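Local coordinates for protein antigen TpF1 (PDB 2FJC) that binds ferric iron as a mini-ferritin of the Dps family and probably oxidises iron in a cage built from many copies, at the interface of chains A and B and the interface of chains A and C. Residues are numbered along the deposited sequence; one frame, centred on the assembly and turned at random. Chains: chain A/B/C, Antigen TpF1.

Contacts 1, 3 and 4 lie along the two-fold interface between chains A and B, whereas contact 2 joins chain A to chain C without exact two-fold symmetry. Measured between the centres of their C-alpha atoms, contact 4 is about 10 Å from contact 1, with A:Tyr83 and B:Ile30 in both, and about 13 Å from contact 3, with A:Ile30 in both. On the same measure contacts 1 and 3, about 21 Å apart, use corresponding parts of opposite chains. Contact 2 is about 14 Å from contact 1; both draw on helix 44-71 of chain A, so one helix serves two neighbours in the twelve-chain assembly.

Contact 1: the interface of chains A and B. Residues chain A 62, 66, 76-79, 83; chain B 30, 33, 37-38.
The six-membered ring of B:Trp37 lies against A:Ala66, whose methyl CB rests over its face, 3.8 Å from the centroid, as a CH-pi contact. This pairs helix 7-38 of chain B with helix 44-71 of chain A, two elements of the ferritin-like helical fold of the Dps family. A small alanine lets the broad indole come close to the helix. A:Ala76 CB lies over the same face nearer its rim, and the carbonyl oxygen of B:His33 over the opposite one. A:Phe62 crosses the indole at about a right angle and meets its edge, CE2 lying 3.5 Å from B:Trp37 CH2. With CG anti to the backbone N (chi1 173°), the phenyl ring also turns its rim to the B:His33 imidazole, edge-to-face with planes 71° apart. A:Tyr83 comes tip to tip with the tryptophan, its OH at the indole edge 3.7 Å from B:Trp37 CZ3. Behind this, the same hydroxyl donates a 2.6 Å hydrogen bond to A:Pro77 O, tying the loop to helix 80-86 and fixing the ring beside B:Ile30. That isoleucine slides past in the opposite direction, its CD1 at the phenol edge, 3.7 Å from A:Tyr83 CE2, while its other branch, CG2, packs on the backbone of A:Ser79.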
loop_
_atom_site.group_PDB
_atom_site.type_symbol
_atom_site.label_atom_id
_atom_site.label_comp_id
_atom_site.label_asym_id
_atom_site.label_seq_id
_atom_site.Cartn_x
_atom_site.Cartn_y
_atom_site.Cartn_z
ATOM N N PHE A 62 -5.521 -12.266 -24.769
ATOM C CA PHE A 62 -4.621 -12.982 -25.664
ATOM C C PHE A 62 -4.011 -14.145 -24.904
ATOM O O PHE A 62 -4.042 -15.289 -25.347
ATOM C CB PHE A 62 -3.508 -12.027 -26.113
ATOM C CG PHE A 62 -2.408 -12.677 -26.910
ATOM C CD1 PHE A 62 -2.592 -12.985 -28.257
ATOM C CD2 PHE A 62 -1.157 -12.908 -26.330
ATOM C CE1 PHE A 62 -1.547 -13.505 -29.024
ATOM C CE2 PHE A 62 -0.101 -13.430 -27.086
ATOM C CZ PHE A 62 -0.295 -13.727 -28.441
ATOM N N ALA A 66 -5.068 -18.239 -25.054
ATOM C CA ALA A 66 -4.002 -19.110 -25.540
ATOM C C ALA A 66 -3.787 -20.237 -24.533
ATOM O O ALA A 66 -3.614 -21.393 -24.911
ATOM C CB ALA A 66 -2.711 -18.313 -25.729
ATOM N N ALA A 76 -0.848 -23.435 -29.020
ATOM C CA ALA A 76 -1.296 -22.126 -29.448
ATOM C C ALA A 76 -0.459 -21.538 -30.575
ATOM O O ALA A 76 0.759 -21.731 -30.628
ATOM C CB ALA A 76 -1.306 -21.172 -28.251
ATOM N N PRO A 77 -1.114 -20.827 -31.509
ATOM C CA PRO A 77 -0.363 -20.220 -32.608
ATOM C C PRO A 77 0.566 -19.213 -31.931
ATOM O O PRO A 77 0.121 -18.392 -31.125
ATOM C CB PRO A 77 -1.459 -19.567 -33.451
ATOM C CG PRO A 77 -2.532 -19.269 -32.464
ATOM C CD PRO A 77 -2.548 -20.506 -31.607
ATOM N N ALA A 78 1.860 -19.284 -32.227
ATOM C CA ALA A 78 2.797 -18.386 -31.576
ATOM C C ALA A 78 3.845 -17.757 -32.485
ATOM O O ALA A 78 5.048 -17.896 -32.251
ATOM C CB ALA A 78 3.475 -19.113 -30.425
ATOM N N SER A 79 3.383 -17.064 -33.519
ATOM C CA SER A 79 4.276 -16.379 -34.447
ATOM C C SER A 79 3.421 -15.407 -35.246
ATOM O O SER A 79 2.229 -15.640 -35.455
ATOM C CB SER A 79 4.950 -17.375 -35.386
ATOM O OG SER A 79 4.004 -17.928 -36.284
ATOM N N TYR A 83 -0.281 -15.741 -37.123
ATOM C CA TYR A 83 -1.345 -14.791 -36.835
ATOM C C TYR A 83 -1.858 -14.121 -38.100
ATOM O O TYR A 83 -3.074 -14.001 -38.288
ATOM C CB TYR A 83 -0.891 -13.720 -35.830
ATOM C CG TYR A 83 -0.526 -14.263 -34.461
ATOM C CD1 TYR A 83 -1.105 -15.436 -33.974
ATOM C CD2 TYR A 83 0.409 -13.613 -33.659
ATOM C CE1 TYR A 83 -0.754 -15.954 -32.729
ATOM C CE2 TYR A 83 0.766 -14.121 -32.408
ATOM C CZ TYR A 83 0.183 -15.292 -31.953
ATOM O OH TYR A 83 0.558 -15.816 -30.738
ATOM N N ILE B 30 6.471 -11.940 -29.176
ATOM C CA ILE B 30 5.642 -13.097 -29.462
ATOM C C ILE B 30 6.430 -14.395 -29.348
ATOM O O ILE B 30 5.895 -15.420 -28.921
ATOM C CB ILE B 30 5.001 -12.955 -30.852
ATOM C CG1 ILE B 30 3.896 -11.897 -30.763
ATOM C CG2 ILE B 30 4.453 -14.296 -31.343
ATOM C CD1 ILE B 30 3.309 -11.515 -32.101
ATOM N N HIS B 33 6.431 -15.562 -25.916
ATOM C CA HIS B 33 5.168 -16.169 -25.507
ATOM C C HIS B 33 5.190 -17.623 -25.937
ATOM O O HIS B 33 4.706 -18.502 -25.221
ATOM C CB HIS B 33 3.970 -15.480 -26.159
ATOM C CG HIS B 33 3.499 -14.266 -25.423
ATOM N ND1 HIS B 33 4.194 -13.073 -25.429
ATOM C CD2 HIS B 33 2.401 -14.059 -24.655
ATOM C CE1 HIS B 33 3.543 -12.184 -24.698
ATOM N NE2 HIS B 33 2.452 -12.757 -24.216
ATOM N N TRP B 37 4.555 -20.585 -23.425
ATOM C CA TRP B 37 3.476 -21.565 -23.513
ATOM C C TRP B 37 3.885 -23.003 -23.762
ATOM O O TRP B 37 3.254 -23.934 -23.249
ATOM C CB TRP B 37 2.496 -21.210 -24.637
ATOM C CG TRP B 37 1.817 -19.886 -24.517
ATOM C CD1 TRP B 37 1.315 -19.320 -23.377
ATOM C CD2 TRP B 37 1.511 -18.984 -25.586
ATOM N NE1 TRP B 37 0.714 -18.122 -23.673
ATOM C CE2 TRP B 37 0.818 -17.889 -25.023
ATOM C CE3 TRP B 37 1.751 -18.995 -26.967
ATOM C CZ2 TRP B 37 0.363 -16.805 -25.797
ATOM C CZ3 TRP B 37 1.293 -17.916 -27.740
ATOM C CH2 TRP B 37 0.610 -16.840 -27.150
ATOM N N HIS B 38 4.934 -23.193 -24.549
ATOM C CA HIS B 38 5.327 -24.537 -24.928
ATOM C C HIS B 38 6.503 -25.232 -24.279
ATOM O O HIS B 38 6.809 -26.366 -24.651
ATOM C CB HIS B 38 5.487 -24.569 -26.441
ATOM C CG HIS B 38 4.287 -24.050 -27.167
ATOM N ND1 HIS B 38 4.348 -23.000 -28.058
ATOM C CD2 HIS B 38 2.985 -24.418 -27.109
ATOM C CE1 HIS B 38 3.136 -22.743 -28.518
ATOM N NE2 HIS B 38 2.290 -23.590 -27.958
#

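Contact 2: the interface of chains A and C. Residues chain A 67, 70-71; chain C 144-145, 148.
C:Trp148 leans across A:Gln71 and A:Leu70, joining helix 130-154 of chain C to the C-terminal end of helix 44-71 of chain A, both in the ferritin-like fold of the Dps family. CG of the tryptophan is anti to its backbone N (chi1 163°), which carries the indole out over chain A. Its CB starts the contact 3.7 Å from A:Gln71 CG, on the aliphatic stretch of an extended glutamine that crosses at about a right angle. Further out, CD1 passes the backbone carbonyl of A:Leu70, 3.9 Å from its O. The ring nitrogen NE1 then lies 3.7 Å from A:Leu70 CB, which sits over one face of the indole, offset toward the rim. On the benzo part, CZ2 comes 3.4 Å from the methyl A:Leu70 CD1, and CH2 also touches that branch. Leucine is apt here, its CB packing on the face while the methyl reaches past the rim at CZ2. One turn earlier in chain C, C:Lys145 has its side chain bent at chi4 (68°), and this turns the ammonium NZ to the carboxylate oxygen A:Glu67 OE1 in a salt bridge modelled very short, at 2.4 Å. A:Glu67 and A:Asp63 belong to the iron site, so the lysine reaches a metal-binding side chain from another subunit.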
loop_
_atom_site.group_PDB
_atom_site.type_symbol
_atom_site.label_atom_id
_atom_site.label_comp_id
_atom_site.label_asym_id
_atom_site.label_seq_id
_atom_site.Cartn_x
_atom_site.Cartn_y
_atom_site.Cartn_z
ATOM N N GLU A 67 -3.808 -19.894 -23.248
ATOM C CA GLU A 67 -3.621 -20.886 -22.190
ATOM C C GLU A 67 -4.780 -21.861 -22.106
ATOM O O GLU A 67 -4.593 -23.014 -21.722
ATOM C CB GLU A 67 -3.469 -20.204 -20.831
ATOM C CG GLU A 67 -2.050 -19.805 -20.488
ATOM C CD GLU A 67 -1.986 -18.971 -19.223
ATOM O OE1 GLU A 67 -2.834 -19.204 -18.324
ATOM O OE2 GLU A 67 -1.091 -18.096 -19.133
ATOM N N LEU A 70 -4.156 -24.360 -24.615
ATOM C CA LEU A 70 -3.155 -25.315 -24.143
ATOM C C LEU A 70 -3.785 -26.357 -23.225
ATOM O O LEU A 70 -3.456 -27.539 -23.296
ATOM C CB LEU A 70 -2.032 -24.594 -23.388
ATOM C CG LEU A 70 -1.197 -23.592 -24.191
ATOM C CD1 LEU A 70 -0.231 -22.865 -23.256
ATOM C CD2 LEU A 70 -0.433 -24.316 -25.286
ATOM N N GLN A 71 -4.686 -25.911 -22.354
ATOM C CA GLN A 71 -5.366 -26.815 -21.430
ATOM C C GLN A 71 -6.221 -27.824 -22.184
ATOM O O GLN A 71 -6.355 -28.972 -21.759
ATOM C CB GLN A 71 -6.245 -26.023 -20.462
ATOM C CG GLN A 71 -5.464 -25.040 -19.621
ATOM C CD GLN A 71 -6.364 -24.067 -18.916
ATOM O OE1 GLN A 71 -5.907 -23.037 -18.416
ATOM N NE2 GLN A 71 -7.657 -24.385 -18.866
ATOM N N GLY C 144 -8.292 -26.476 -13.969
ATOM C CA GLY C 144 -7.805 -26.696 -15.316
ATOM C C GLY C 144 -6.419 -26.129 -15.522
ATOM O O GLY C 144 -5.566 -26.750 -16.155
ATOM N N LYS C 145 -6.193 -24.944 -14.977
ATOM C CA LYS C 145 -4.915 -24.271 -15.103
ATOM C C LYS C 145 -3.826 -25.071 -14.377
ATOM O O LYS C 145 -2.743 -25.306 -14.924
ATOM C CB LYS C 145 -5.041 -22.861 -14.521
ATOM C CG LYS C 145 -3.908 -21.912 -14.871
ATOM C CD LYS C 145 -4.121 -20.554 -14.194
ATOM C CE LYS C 145 -2.977 -19.581 -14.474
ATOM N NZ LYS C 145 -2.948 -19.164 -15.898
ATOM N N TRP C 148 -3.041 -28.408 -16.129
ATOM C CA TRP C 148 -2.207 -28.165 -17.297
ATOM C C TRP C 148 -0.760 -27.895 -16.890
ATOM O O TRP C 148 0.167 -28.443 -17.489
ATOM C CB TRP C 148 -2.738 -26.980 -18.111
ATOM C CG TRP C 148 -1.719 -26.429 -19.062
ATOM C CD1 TRP C 148 -1.177 -27.064 -20.140
ATOM C CD2 TRP C 148 -1.042 -25.168 -18.959
ATOM N NE1 TRP C 148 -0.198 -26.284 -20.708
ATOM C CE2 TRP C 148 -0.095 -25.115 -20.002
ATOM C CE3 TRP C 148 -1.142 -24.079 -18.080
ATOM C CZ2 TRP C 148 0.753 -24.017 -20.193
ATOM C CZ3 TRP C 148 -0.297 -22.983 -18.270
ATOM C CH2 TRP C 148 0.637 -22.965 -19.319
#

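Contact 3: the interface of chains A and B. Residues chain A 30, 34, 37-38, 92, 95; chain B 76-79.
The end of helix 8-38 of chain A receives the loop that leads into helix 80-86 of chain B, on the two-fold interface of this Dps-family protein. The amide of A:Asn34 reaches the loop backbone: ND2 donates to B:Ala78 O over 3.0 Å, with the nitrogen tilted 26° from the carbonyl plane. The other half of the amide, OD1, accepts a 2.9 Å hydrogen bond from A:His38 ND1, nearly straight at 168°. Asparagine suits the place because its single flat group can give and take at once, and the two bonds together fix which way round it lies. CG stands anti to the backbone N (chi1 -166°), which brings the amide against the methyl of B:Ala78, CB being 3.4 Å from A:Asn34 CG. On the far side of the imidazole, NE2 accepts a longer bond from B:Ala76 N at 3.3 Å, with the donor close to the ring plane. Histidine thus serves as donor at one nitrogen and acceptor at the other. A:Trp37 CB lies over the centre of one face of this ring. A:Lys95 comes to the same loop residue from the other chain, its CE lying 3.2 Å from B:Ala76 O.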
loop_
_atom_site.group_PDB
_atom_site.type_symbol
_atom_site.label_atom_id
_atom_site.label_comp_id
_atom_site.label_asym_id
_atom_site.label_seq_id
_atom_site.Cartn_x
_atom_site.Cartn_y
_atom_site.Cartn_z
ATOM N N ILE A 30 -1.052 -5.128 -31.749
ATOM C CA ILE A 30 -0.126 -4.252 -32.448
ATOM C C ILE A 30 -0.850 -3.107 -33.147
ATOM O O ILE A 30 -0.344 -1.990 -33.208
ATOM C CB ILE A 30 0.719 -5.062 -33.425
ATOM C CG1 ILE A 30 1.746 -5.856 -32.616
ATOM C CG2 ILE A 30 1.404 -4.145 -34.441
ATOM C CD1 ILE A 30 2.581 -6.806 -33.439
ATOM N N ASN A 34 -0.386 1.048 -32.944
ATOM C CA ASN A 34 -0.330 1.926 -34.092
ATOM C C ASN A 34 -1.117 3.200 -33.769
ATOM O O ASN A 34 -0.575 4.306 -33.839
ATOM C CB ASN A 34 -0.936 1.232 -35.309
ATOM C CG ASN A 34 -0.603 1.936 -36.609
ATOM O OD1 ASN A 34 -0.710 3.165 -36.716
ATOM N ND2 ASN A 34 -0.203 1.159 -37.613
ATOM N N TRP A 37 0.365 5.320 -31.003
ATOM C CA TRP A 37 1.478 6.159 -31.433
ATOM C C TRP A 37 1.164 7.247 -32.446
ATOM O O TRP A 37 1.732 8.341 -32.387
ATOM C CB TRP A 37 2.586 5.307 -32.059
ATOM C CG TRP A 37 3.163 4.260 -31.173
ATOM C CD1 TRP A 37 3.458 4.382 -29.850
ATOM C CD2 TRP A 37 3.593 2.952 -31.564
ATOM N NE1 TRP A 37 4.050 3.230 -29.390
ATOM C CE2 TRP A 37 4.144 2.335 -30.422
ATOM C CE3 TRP A 37 3.572 2.243 -32.769
ATOM C CZ2 TRP A 37 4.671 1.038 -30.448
ATOM C CZ3 TRP A 37 4.098 0.952 -32.796
ATOM C CH2 TRP A 37 4.640 0.365 -31.640
ATOM N N HIS A 38 0.261 6.962 -33.374
ATOM C CA HIS A 38 0.004 7.904 -34.443
ATOM C C HIS A 38 -1.221 8.795 -34.429
ATOM O O HIS A 38 -1.398 9.600 -35.344
ATOM C CB HIS A 38 0.099 7.140 -35.762
ATOM C CG HIS A 38 1.371 6.356 -35.899
ATOM N ND1 HIS A 38 1.391 4.995 -36.106
ATOM C CD2 HIS A 38 2.667 6.738 -35.805
ATOM C CE1 HIS A 38 2.643 4.569 -36.130
ATOM N NE2 HIS A 38 3.437 5.606 -35.950
ATOM N N GLU A 92 -3.278 -2.090 -39.573
ATOM C CA GLU A 92 -3.354 -0.683 -39.930
ATOM C C GLU A 92 -2.078 -0.353 -40.687
ATOM O O GLU A 92 -0.981 -0.470 -40.144
ATOM C CB GLU A 92 -3.461 0.186 -38.679
ATOM C CG GLU A 92 -3.615 1.664 -38.982
ATOM C CD GLU A 92 -4.828 1.953 -39.842
ATOM O OE1 GLU A 92 -5.961 1.875 -39.326
ATOM O OE2 GLU A 92 -4.649 2.246 -41.042
ATOM N N LYS A 95 -0.135 5.600 -40.888
ATOM C CA LYS A 95 0.319 6.221 -39.660
ATOM C C LYS A 95 -0.316 7.601 -39.744
ATOM O O LYS A 95 -0.859 7.967 -40.792
ATOM C CB LYS A 95 1.841 6.365 -39.638
ATOM C CG LYS A 95 2.629 5.139 -39.219
ATOM C CD LYS A 95 2.730 4.097 -40.300
ATOM C CE LYS A 95 3.714 3.030 -39.866
ATOM N NZ LYS A 95 3.888 1.977 -40.890
ATOM N N ALA B 76 6.633 5.132 -36.337
ATOM C CA ALA B 76 7.078 3.805 -35.953
ATOM C C ALA B 76 6.405 2.697 -36.737
ATOM O O ALA B 76 5.224 2.793 -37.078
ATOM C CB ALA B 76 6.840 3.597 -34.458
ATOM N N PRO B 77 7.167 1.636 -37.068
ATOM C CA PRO B 77 6.569 0.523 -37.810
ATOM C C PRO B 77 5.501 -0.031 -36.863
ATOM O O PRO B 77 5.770 -0.263 -35.681
ATOM C CB PRO B 77 7.754 -0.425 -38.023
ATOM C CG PRO B 77 8.647 -0.129 -36.859
ATOM C CD PRO B 77 8.591 1.381 -36.797
ATOM N N ALA B 78 4.288 -0.216 -37.365
ATOM C CA ALA B 78 3.214 -0.676 -36.504
ATOM C C ALA B 78 2.303 -1.731 -37.107
ATOM O O ALA B 78 1.093 -1.541 -37.196
ATOM C CB ALA B 78 2.391 0.517 -36.054
ATOM N N SER B 79 2.888 -2.847 -37.512
ATOM C CA SER B 79 2.121 -3.949 -38.070
ATOM C C SER B 79 3.055 -5.139 -38.118
ATOM O O SER B 79 4.273 -4.980 -38.229
ATOM C CB SER B 79 1.626 -3.630 -39.482
ATOM O OG SER B 79 2.708 -3.575 -40.399
#

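Contact 4: the interface of chains A and B. Residues chain A 27, 30, 80-81, 83-84; chain B 30, 80, 84, 91.
The short helices 80-86 of chains A and B meet at the two-fold axis of this Dps-family dimer interface, flanked by helix 8-38 of chain A, helix 7-38 of chain B and the chain B loop carrying B:Glu91. The carboxylate of B:Glu91 caps the first turn of the chain A helix from the neighbouring subunit. OE2 accepts from the backbone amide N of A:Met80 at 2.6 Å, on its syn side and 21° out of the carboxylate plane. OE1 uses its syn lone pair for A:Ala81 N at 2.9 Å, with 158° at the hydrogen. Glutamate fits here: its two oxygens satisfy successive amides that open the helix, and its charge would be eased by the positive end of the helix dipole. Beneath the cap, the two methionines cross, A:Met80 CB lying 3.7 Å from B:Met80 SD. Both side chains run straight beyond CG (chi2 near 180°), which carries each sulfur across to the other methionine. A:Met80 CG reaches the CD1 tip of B:Ile30 at 3.5 Å, and B:Met80 CG reaches A:Ile30 CD1 at 3.6 Å in return. The methyl B:Met80 CE goes further, to A:Tyr83 CD2, 3.7 Å away, and to the backbone of A:Val27. Alongside, A:Leu84 CD1 meets B:Leu84 CD1 at 3.9 Å.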
loop_
_atom_site.group_PDB
_atom_site.type_symbol
_atom_site.label_atom_id
_atom_site.label_comp_id
_atom_site.label_asym_id
_atom_site.label_seq_id
_atom_site.Cartn_x
_atom_site.Cartn_y
_atom_site.Cartn_z
ATOM N N VAL A 27 -3.000 -9.578 -33.518
ATOM C CA VAL A 27 -3.016 -8.537 -34.527
ATOM C C VAL A 27 -3.566 -7.222 -33.959
ATOM O O VAL A 27 -3.041 -6.141 -34.227
ATOM C CB VAL A 27 -3.876 -8.975 -35.740
ATOM C CG1 VAL A 27 -4.084 -7.803 -36.693
ATOM C CG2 VAL A 27 -3.194 -10.127 -36.465
ATOM N N ILE A 30 -1.052 -5.128 -31.749
ATOM C CA ILE A 30 -0.126 -4.252 -32.448
ATOM C C ILE A 30 -0.850 -3.107 -33.147
ATOM O O ILE A 30 -0.344 -1.990 -33.208
ATOM C CB ILE A 30 0.719 -5.062 -33.425
ATOM C CG1 ILE A 30 1.746 -5.856 -32.616
ATOM C CG2 ILE A 30 1.404 -4.145 -34.441
ATOM C CD1 ILE A 30 2.581 -6.806 -33.439
ATOM N N MET A 80 4.018 -14.308 -35.680
ATOM C CA MET A 80 3.271 -13.329 -36.455
ATOM C C MET A 80 2.860 -13.943 -37.793
ATOM O O MET A 80 1.798 -13.622 -38.332
ATOM C CB MET A 80 4.109 -12.073 -36.675
ATOM C CG MET A 80 4.470 -11.360 -35.393
ATOM S SD MET A 80 5.464 -9.899 -35.675
ATOM C CE MET A 80 5.506 -9.212 -34.038
ATOM N N ALA A 81 3.692 -14.835 -38.318
ATOM C CA ALA A 81 3.375 -15.475 -39.586
ATOM C C ALA A 81 2.047 -16.206 -39.454
ATOM O O ALA A 81 1.162 -16.064 -40.306
ATOM C CB ALA A 81 4.487 -16.457 -39.991
ATOM N N TYR A 83 -0.281 -15.741 -37.123
ATOM C CA TYR A 83 -1.345 -14.791 -36.835
ATOM C C TYR A 83 -1.858 -14.121 -38.100
ATOM O O TYR A 83 -3.074 -14.001 -38.288
ATOM C CB TYR A 83 -0.891 -13.720 -35.830
ATOM C CG TYR A 83 -0.526 -14.263 -34.461
ATOM C CD1 TYR A 83 -1.105 -15.436 -33.974
ATOM C CD2 TYR A 83 0.409 -13.613 -33.659
ATOM C CE1 TYR A 83 -0.754 -15.954 -32.729
ATOM C CE2 TYR A 83 0.766 -14.121 -32.408
ATOM C CZ TYR A 83 0.183 -15.292 -31.953
ATOM O OH TYR A 83 0.558 -15.816 -30.738
ATOM N N LEU A 84 -0.940 -13.690 -38.968
ATOM C CA LEU A 84 -1.344 -13.042 -40.213
ATOM C C LEU A 84 -2.121 -14.019 -41.102
ATOM O O LEU A 84 -2.995 -13.620 -41.881
ATOM C CB LEU A 84 -0.121 -12.501 -40.960
ATOM C CG LEU A 84 0.552 -11.278 -40.322
ATOM C CD1 LEU A 84 1.771 -10.873 -41.140
ATOM C CD2 LEU A 84 -0.445 -10.127 -40.243
ATOM N N ILE B 30 6.471 -11.940 -29.176
ATOM C CA ILE B 30 5.642 -13.097 -29.462
ATOM C C ILE B 30 6.430 -14.395 -29.348
ATOM O O ILE B 30 5.895 -15.420 -28.921
ATOM C CB ILE B 30 5.001 -12.955 -30.852
ATOM C CG1 ILE B 30 3.896 -11.897 -30.763
ATOM C CG2 ILE B 30 4.453 -14.296 -31.343
ATOM C CD1 ILE B 30 3.309 -11.515 -32.101
ATOM N N MET B 80 2.488 -6.334 -38.025
ATOM C CA MET B 80 3.293 -7.539 -38.058
ATOM C C MET B 80 3.951 -7.673 -39.417
ATOM O O MET B 80 5.085 -8.148 -39.527
ATOM C CB MET B 80 2.428 -8.761 -37.764
ATOM C CG MET B 80 1.903 -8.786 -36.343
ATOM S SD MET B 80 0.915 -10.238 -35.987
ATOM C CE MET B 80 0.539 -9.957 -34.257
ATOM N N LEU B 84 7.860 -8.329 -39.682
ATOM C CA LEU B 84 8.428 -9.499 -40.338
ATOM C C LEU B 84 9.375 -9.083 -41.461
ATOM O O LEU B 84 10.334 -9.795 -41.770
ATOM C CB LEU B 84 7.318 -10.386 -40.895
ATOM C CG LEU B 84 6.526 -11.149 -39.830
ATOM C CD1 LEU B 84 5.426 -11.986 -40.477
ATOM C CD2 LEU B 84 7.497 -12.032 -39.047
ATOM N N GLU B 91 11.267 -16.207 -36.242
ATOM C CA GLU B 91 10.171 -16.612 -35.374
ATOM C C GLU B 91 10.325 -18.086 -35.018
ATOM O O GLU B 91 10.926 -18.862 -35.775
ATOM C CB GLU B 91 8.823 -16.382 -36.065
ATOM C CG GLU B 91 8.554 -14.926 -36.393
ATOM C CD GLU B 91 7.074 -14.622 -36.553
ATOM O OE1 GLU B 91 6.434 -15.141 -37.499
ATOM O OE2 GLU B 91 6.543 -13.859 -35.714
#